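Local structure of dihydrodipicolinate synthase (Oceanobacillus iheyensis HTE831, 3D0C) at residues 75-78 with 79-83; 89-92 with 93-96; 150-153 with 154-157. The protein probably catalyses the 4-hydroxy-tetrahydrodipicolinate synthase step of lysine biosynthesis, in which pyruvate condenses with an aldehyde partner on a TIM-barrel scaffold. The protein carries 1 engineered substitution. All coordinates share one frame; numbering follows the deposited sequence.

Contact 1: residues 75-78 with 79-83; sequences TELV and NGRAT
R81 folds back on the last turn of helix 64-78 and grips two of its carbonyls. Its NH2 donates to L77 O over 2.9 Å, an almost straight bond with an N-H...O angle of 165°, while NE donates to V78 O at 3.2 Å. Both oxygens lie at the edge of the guanidinium, close to its plane, so the flat group is turned to serve two acceptors at once. Together with the type I' beta turn from V78 to R81, this closes the C-terminal end of a barrel helix in the TIM-barrel fold, just before strand 83-88. The turn bond runs from R81 N to V78 O at 3.0 Å. V78 O therefore holds two donors from the same arginine, NE and N, which approach from opposite faces of the carbonyl plane. An arginine suits this place because its chain, bent at chi3 (-74°), turns its N-H edge to the L77 and V78 carbonyls at the helix end; NH2 also forms a salt bridge with E40 on helix 32-44. N79 still gives its backbone N to T75 O, and then leaves the helix with positive phi, a conformation asparagine tolerates better than most residues. G80 follows with positive phi too, natural for a residue without a side chain. A water links the helix to the turn, donating to T75 O at 2.6 Å and accepting from G80 N. Outward from these bonds, L77 lies against D36 and V39 of helix 32-44, whereas buried V78 packs on V84 of the next strand. V78 CG1 is swung away from its own backbone N (chi1 172°) and faces the chain returning from the turn, where it meets the A82 methyl, CB, at 4.0 Å.

Contact 2: residues 89-92 with 93-96; sequences GYSV and DTAI
The Y90 ring meets the CG2 methyl of T94 obliquely, with CD2 3.9 Å from that carbon; Y90 CB comes closer still, 3.7 Å from T94 CG2. Around the same ring stand F59, inclined by about 35°, and Y60, nearly perpendicular; Y90 of the second subunit also meets it at about 90°, so an aromatic cluster forms where the two chains join. T94 uses its two branches differently: with CG2 opposite the backbone N across CA-CB (chi1 -58° for OG1), the methyl is left to Y90 while OG1 turns to S91 OG, 2.8 Å away, in a hydrogen bond whose donor may be either hydroxyl. S91 is the N-cap of helix 92-104, which follows barrel strand 83-88 in the TIM-barrel fold. Serine fits there because its short side chain puts OG within bonding distance of both T94 OG1 and a water that accepts from D93 N. A valine in place of T94 would probably leave the S91 hydroxyl without its side-chain partner, and so freer to turn at the N-cap. The first helical bonds run from A95 N to S91 O (2.8 Å) and from I96 N to V92 O. Alanine suits position 95, since its CB sits only 3.4 Å from G89 O. V92 and I96 pack next to each other against helix 122-135, V92 CG1 4.0 Å from I96 CD1.

Contact 3: residues 150-153 with 154-157; sequences SDDV and IKEL
D152 and K155 both carry CG on the side of their own backbone N (chi1 -69° and -66°), and the lysine chain then bends at chi3 (61°), which lays it alongside the aspartate. D152 OD1 consequently lies next to the aliphatic part of the lysine, 3.1 Å from K155 CD, and reaches K155 NZ at 3.3 Å in a salt bridge whose hydrogen bond is weak. Opposite charges three residues apart suit this exposed face, where the charged ends stay near solvent. On the buried face V153 and L157 also lie side by side, V153 CG1 4.1 Å from L157 CD1; L157 goes on to touch I142 and L163 of the barrel strands. Branched I154 fills the same inner side against I166 and Y168. The backbone supports these pairs: K155 N donates to D151 O at 3.1 Å, and E156 N to D152 O at 2.8 Å. D151 O also takes a weak bond from I154 N. The D151 carboxylate is held by the Y168 hydroxyl, at OD1, and by a salt bridge from OD2 to R175, while S150 OG appears to accept from D152 N at the helix entrance. Polar outer and apolar inner faces make this a short amphipathic helix of a beta-alpha-beta unit, joining strand 140-144 to strand 163-168 in the TIM barrel.

All three contacts lie at ends of, or within, helices that surround one eight-stranded parallel barrel, and they follow one another along the chain. Contact 1 ends helix 64-78 and leads into strand 83-88; contact 2 begins where that strand ends and starts helix 92-104, so the two sit at opposite ends of one strand, centres about 24 Å apart. Contact 3 forms helix 152-157, between strands 140-144 and 163-168, with its centre about 20 Å from that of contact 2 and 31 Å from that of contact 1. None touches another. Of the three, contact 2 alone meets the second subunit, while contact 3 backs the strands bearing the predicted catalytic residues Y143 and K167.

Contact 1: residues 75-78 with 79-83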
loop_
_atom_site.group_PDB
_atom_site.type_symbol
_atom_site.label_atom_id
_atom_site.label_comp_id
_atom_site.label_asym_id
_atom_site.label_seq_id
_atom_site.Cartn_x
_atom_site.Cartn_y
_atom_site.Cartn_z
ATOM N N THR A 75 17.374 17.714 1.774
ATOM C CA THR A 75 17.842 18.222 3.061
ATOM C C THR A 75 19.055 19.147 2.907
ATOM O O THR A 75 19.088 20.253 3.465
ATOM C CB THR A 75 18.214 17.059 4.023
ATOM O OG1 THR A 75 17.046 16.277 4.306
ATOM C CG2 THR A 75 18.779 17.604 5.335
ATOM N N GLU A 76 20.050 18.690 2.151
ATOM C CA GLU A 76 21.262 19.470 1.940
ATOM C C GLU A 76 21.005 20.738 1.131
ATOM O O GLU A 76 21.560 21.794 1.440
ATOM C CB GLU A 76 22.334 18.599 1.271
ATOM C CG GLU A 76 22.616 17.321 2.050
ATOM C CD GLU A 76 23.803 16.535 1.524
ATOM O OE1 GLU A 76 23.917 16.373 0.291
ATOM O OE2 GLU A 76 24.612 16.064 2.351
ATOM N N LEU A 77 20.160 20.648 0.110
ATOM C CA LEU A 77 19.850 21.818 -0.705
ATOM C C LEU A 77 19.136 22.874 0.146
ATOM O O LEU A 77 19.492 24.057 0.118
ATOM C CB LEU A 77 18.972 21.428 -1.893
ATOM C CG LEU A 77 18.606 22.570 -2.840
ATOM C CD1 LEU A 77 19.872 23.243 -3.351
ATOM C CD2 LEU A 77 17.789 22.029 -3.993
ATOM N N VAL A 78 18.133 22.441 0.906
ATOM C CA VAL A 78 17.386 23.346 1.774
ATOM C C VAL A 78 18.373 24.016 2.723
ATOM O O VAL A 78 18.285 25.216 2.991
ATOM C CB VAL A 78 16.324 22.589 2.607
ATOM C CG1 VAL A 78 15.697 23.526 3.631
ATOM C CG2 VAL A 78 15.252 22.019 1.690
ATOM N N ASN A 79 19.303 23.217 3.237
ATOM C CA ASN A 79 20.342 23.703 4.132
ATOM C C ASN A 79 19.832 24.608 5.250
ATOM O O ASN A 79 20.359 25.705 5.471
ATOM C CB ASN A 79 21.403 24.438 3.308
ATOM C CG ASN A 79 22.604 24.839 4.133
ATOM O OD1 ASN A 79 23.207 24.013 4.815
ATOM N ND2 ASN A 79 22.962 26.115 4.072
ATOM N N GLY A 80 18.799 24.146 5.948
ATOM C CA GLY A 80 18.250 24.908 7.056
ATOM C C GLY A 80 17.331 26.075 6.731
ATOM O O GLY A 80 16.847 26.735 7.650
ATOM N N ARG A 81 17.085 26.338 5.448
ATOM C CA ARG A 81 16.207 27.445 5.060
ATOM C C ARG A 81 14.734 27.166 5.379
ATOM O O ARG A 81 13.908 28.082 5.403
ATOM C CB ARG A 81 16.372 27.761 3.569
ATOM C CG ARG A 81 17.648 28.537 3.240
ATOM C CD ARG A 81 17.755 28.838 1.752
ATOM N NE ARG A 81 18.109 27.654 0.971
ATOM C CZ ARG A 81 18.062 27.595 -0.355
ATOM N NH1 ARG A 81 17.671 28.651 -1.055
ATOM N NH2 ARG A 81 18.417 26.484 -0.982
ATOM N N ALA A 82 14.418 25.897 5.619
ATOM C CA ALA A 82 13.062 25.480 5.956
ATOM C C ALA A 82 13.151 24.197 6.762
ATOM O O ALA A 82 14.216 23.587 6.849
ATOM C CB ALA A 82 12.246 25.243 4.696
ATOM N N THR A 83 12.037 23.802 7.364
ATOM C CA THR A 83 11.996 22.575 8.145
ATOM C C THR A 83 11.819 21.431 7.155
ATOM O O THR A 83 10.941 21.484 6.294
ATOM C CB THR A 83 10.813 22.574 9.141
ATOM O OG1 THR A 83 11.023 23.574 10.143
ATOM C CG2 THR A 83 10.679 21.221 9.814
HETATM O O HOH W 1 18.239 21.444 5.626
#

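Contact 2: residues 89-92 with 93-96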
loop_
_atom_site.group_PDB
_atom_site.type_symbol
_atom_site.label_atom_id
_atom_site.label_comp_id
_atom_site.label_asym_id
_atom_site.label_seq_id
_atom_site.Cartn_x
_atom_site.Cartn_y
_atom_site.Cartn_z
ATOM N N GLY A 89 8.545 4.672 5.280
ATOM C CA GLY A 89 7.490 3.681 5.269
ATOM C C GLY A 89 8.028 2.260 5.207
ATOM O O GLY A 89 9.191 2.007 5.536
ATOM N N TYR A 90 7.160 1.340 4.802
ATOM C CA TYR A 90 7.480 -0.073 4.667
ATOM C C TYR A 90 7.530 -0.780 6.023
ATOM O O TYR A 90 6.899 -0.326 6.987
ATOM C CB TYR A 90 8.799 -0.235 3.896
ATOM C CG TYR A 90 8.775 0.398 2.508
ATOM C CD1 TYR A 90 7.834 0.001 1.556
ATOM C CD2 TYR A 90 9.707 1.378 2.139
ATOM C CE1 TYR A 90 7.819 0.560 0.263
ATOM C CE2 TYR A 90 9.702 1.942 0.849
ATOM C CZ TYR A 90 8.759 1.527 -0.081
ATOM O OH TYR A 90 8.771 2.064 -1.355
ATOM N N SER A 91 8.258 -1.892 6.095
ATOM C CA SER A 91 8.364 -2.663 7.341
ATOM C C SER A 91 9.031 -1.829 8.441
ATOM O O SER A 91 9.743 -0.871 8.152
ATOM C CB SER A 91 9.175 -3.936 7.100
ATOM O OG SER A 91 10.568 -3.648 7.038
ATOM N N VAL A 92 8.825 -2.206 9.699
ATOM C CA VAL A 92 9.398 -1.449 10.802
ATOM C C VAL A 92 10.891 -1.164 10.651
ATOM O O VAL A 92 11.317 -0.020 10.810
ATOM C CB VAL A 92 9.154 -2.155 12.157
ATOM C CG1 VAL A 92 9.853 -1.390 13.273
ATOM C CG2 VAL A 92 7.658 -2.227 12.433
ATOM N N ASP A 93 11.679 -2.196 10.352
ATOM C CA ASP A 93 13.125 -2.043 10.202
ATOM C C ASP A 93 13.505 -1.197 8.997
ATOM O O ASP A 93 14.506 -0.476 9.015
ATOM C CB ASP A 93 13.790 -3.422 10.092
ATOM C CG ASP A 93 13.877 -4.141 11.431
ATOM O OD1 ASP A 93 13.286 -3.653 12.413
ATOM O OD2 ASP A 93 14.535 -5.198 11.492
ATOM N N THR A 94 12.714 -1.296 7.939
ATOM C CA THR A 94 12.984 -0.524 6.734
ATOM C C THR A 94 12.646 0.948 6.974
ATOM O O THR A 94 13.330 1.841 6.474
ATOM C CB THR A 94 12.173 -1.073 5.556
ATOM O OG1 THR A 94 12.508 -2.453 5.371
ATOM C CG2 THR A 94 12.487 -0.307 4.268
ATOM N N ALA A 95 11.595 1.200 7.750
ATOM C CA ALA A 95 11.193 2.567 8.056
ATOM C C ALA A 95 12.312 3.208 8.864
ATOM O O ALA A 95 12.725 4.334 8.587
ATOM C CB ALA A 95 9.864 2.581 8.858
ATOM N N ILE A 96 12.815 2.468 9.850
ATOM C CA ILE A 96 13.894 2.955 10.701
ATOM C C ILE A 96 15.143 3.210 9.858
ATOM O O ILE A 96 15.833 4.217 10.040
ATOM C CB ILE A 96 14.199 1.937 11.828
ATOM C CG1 ILE A 96 13.002 1.877 12.786
ATOM C CG2 ILE A 96 15.477 2.334 12.572
ATOM C CD1 ILE A 96 13.094 0.795 13.858
HETATM O O HOH W 2 11.038 -5.070 9.469
#

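Contact 3: residues 150-153 with 154-157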
loop_
_atom_site.group_PDB
_atom_site.type_symbol
_atom_site.label_atom_id
_atom_site.label_comp_id
_atom_site.label_asym_id
_atom_site.label_seq_id
_atom_site.Cartn_x
_atom_site.Cartn_y
_atom_site.Cartn_z
ATOM N N SER A 150 -9.082 3.302 14.478
ATOM C CA SER A 150 -9.671 4.211 15.437
ATOM C C SER A 150 -8.784 5.407 15.746
ATOM O O SER A 150 -7.546 5.300 15.785
ATOM C CB SER A 150 -9.971 3.454 16.733
ATOM O OG SER A 150 -10.396 4.335 17.755
ATOM N N ASP A 151 -9.418 6.550 15.970
ATOM C CA ASP A 151 -8.677 7.743 16.326
ATOM C C ASP A 151 -7.973 7.528 17.668
ATOM O O ASP A 151 -7.089 8.297 18.035
ATOM C CB ASP A 151 -9.614 8.954 16.399
ATOM C CG ASP A 151 -10.176 9.327 15.041
ATOM O OD1 ASP A 151 -9.384 9.322 14.072
ATOM O OD2 ASP A 151 -11.389 9.624 14.939
ATOM N N ASP A 152 -8.348 6.480 18.396
ATOM C CA ASP A 152 -7.699 6.204 19.675
ATOM C C ASP A 152 -6.230 5.818 19.473
ATOM O O ASP A 152 -5.446 5.839 20.416
ATOM C CB ASP A 152 -8.419 5.087 20.426
ATOM C CG ASP A 152 -9.798 5.496 20.918
ATOM O OD1 ASP A 152 -10.051 6.702 21.146
ATOM O OD2 ASP A 152 -10.632 4.587 21.097
ATOM N N VAL A 153 -5.865 5.444 18.248
ATOM C CA VAL A 153 -4.474 5.100 17.943
ATOM C C VAL A 153 -3.668 6.383 18.147
ATOM O O VAL A 153 -2.585 6.377 18.739
ATOM C CB VAL A 153 -4.301 4.650 16.473
ATOM C CG1 VAL A 153 -2.808 4.569 16.110
ATOM C CG2 VAL A 153 -4.978 3.310 16.261
ATOM N N ILE A 154 -4.222 7.480 17.635
ATOM C CA ILE A 154 -3.606 8.790 17.752
ATOM C C ILE A 154 -3.568 9.210 19.226
ATOM O O ILE A 154 -2.533 9.648 19.726
ATOM C CB ILE A 154 -4.402 9.854 16.943
ATOM C CG1 ILE A 154 -4.251 9.601 15.440
ATOM C CG2 ILE A 154 -3.922 11.251 17.301
ATOM C CD1 ILE A 154 -5.171 10.452 14.579
ATOM N N LYS A 155 -4.703 9.075 19.907
ATOM C CA LYS A 155 -4.819 9.447 21.320
ATOM C C LYS A 155 -3.790 8.715 22.177
ATOM O O LYS A 155 -3.156 9.307 23.056
ATOM C CB LYS A 155 -6.236 9.145 21.822
ATOM C CG LYS A 155 -7.309 10.005 21.152
ATOM C CD LYS A 155 -8.729 9.537 21.461
ATOM C CE LYS A 155 -9.040 9.578 22.946
ATOM N NZ LYS A 155 -10.459 9.191 23.200
ATOM N N GLU A 156 -3.627 7.428 21.902
ATOM C CA GLU A 156 -2.671 6.584 22.611
ATOM C C GLU A 156 -1.225 7.058 22.434
ATOM O O GLU A 156 -0.435 7.054 23.381
ATOM C CB GLU A 156 -2.791 5.147 22.100
ATOM C CG GLU A 156 -1.609 4.264 22.427
ATOM C CD GLU A 156 -1.793 3.511 23.720
ATOM O OE1 GLU A 156 -2.082 4.158 24.749
ATOM O OE2 GLU A 156 -1.647 2.268 23.705
ATOM N N LEU A 157 -0.885 7.478 21.222
ATOM C CA LEU A 157 0.474 7.915 20.912
ATOM C C LEU A 157 0.820 9.377 21.188
ATOM O O LEU A 157 1.990 9.714 21.387
ATOM C CB LEU A 157 0.772 7.618 19.443
ATOM C CG LEU A 157 0.671 6.154 19.013
ATOM C CD1 LEU A 157 0.707 6.070 17.497
ATOM C CD2 LEU A 157 1.809 5.363 19.633
#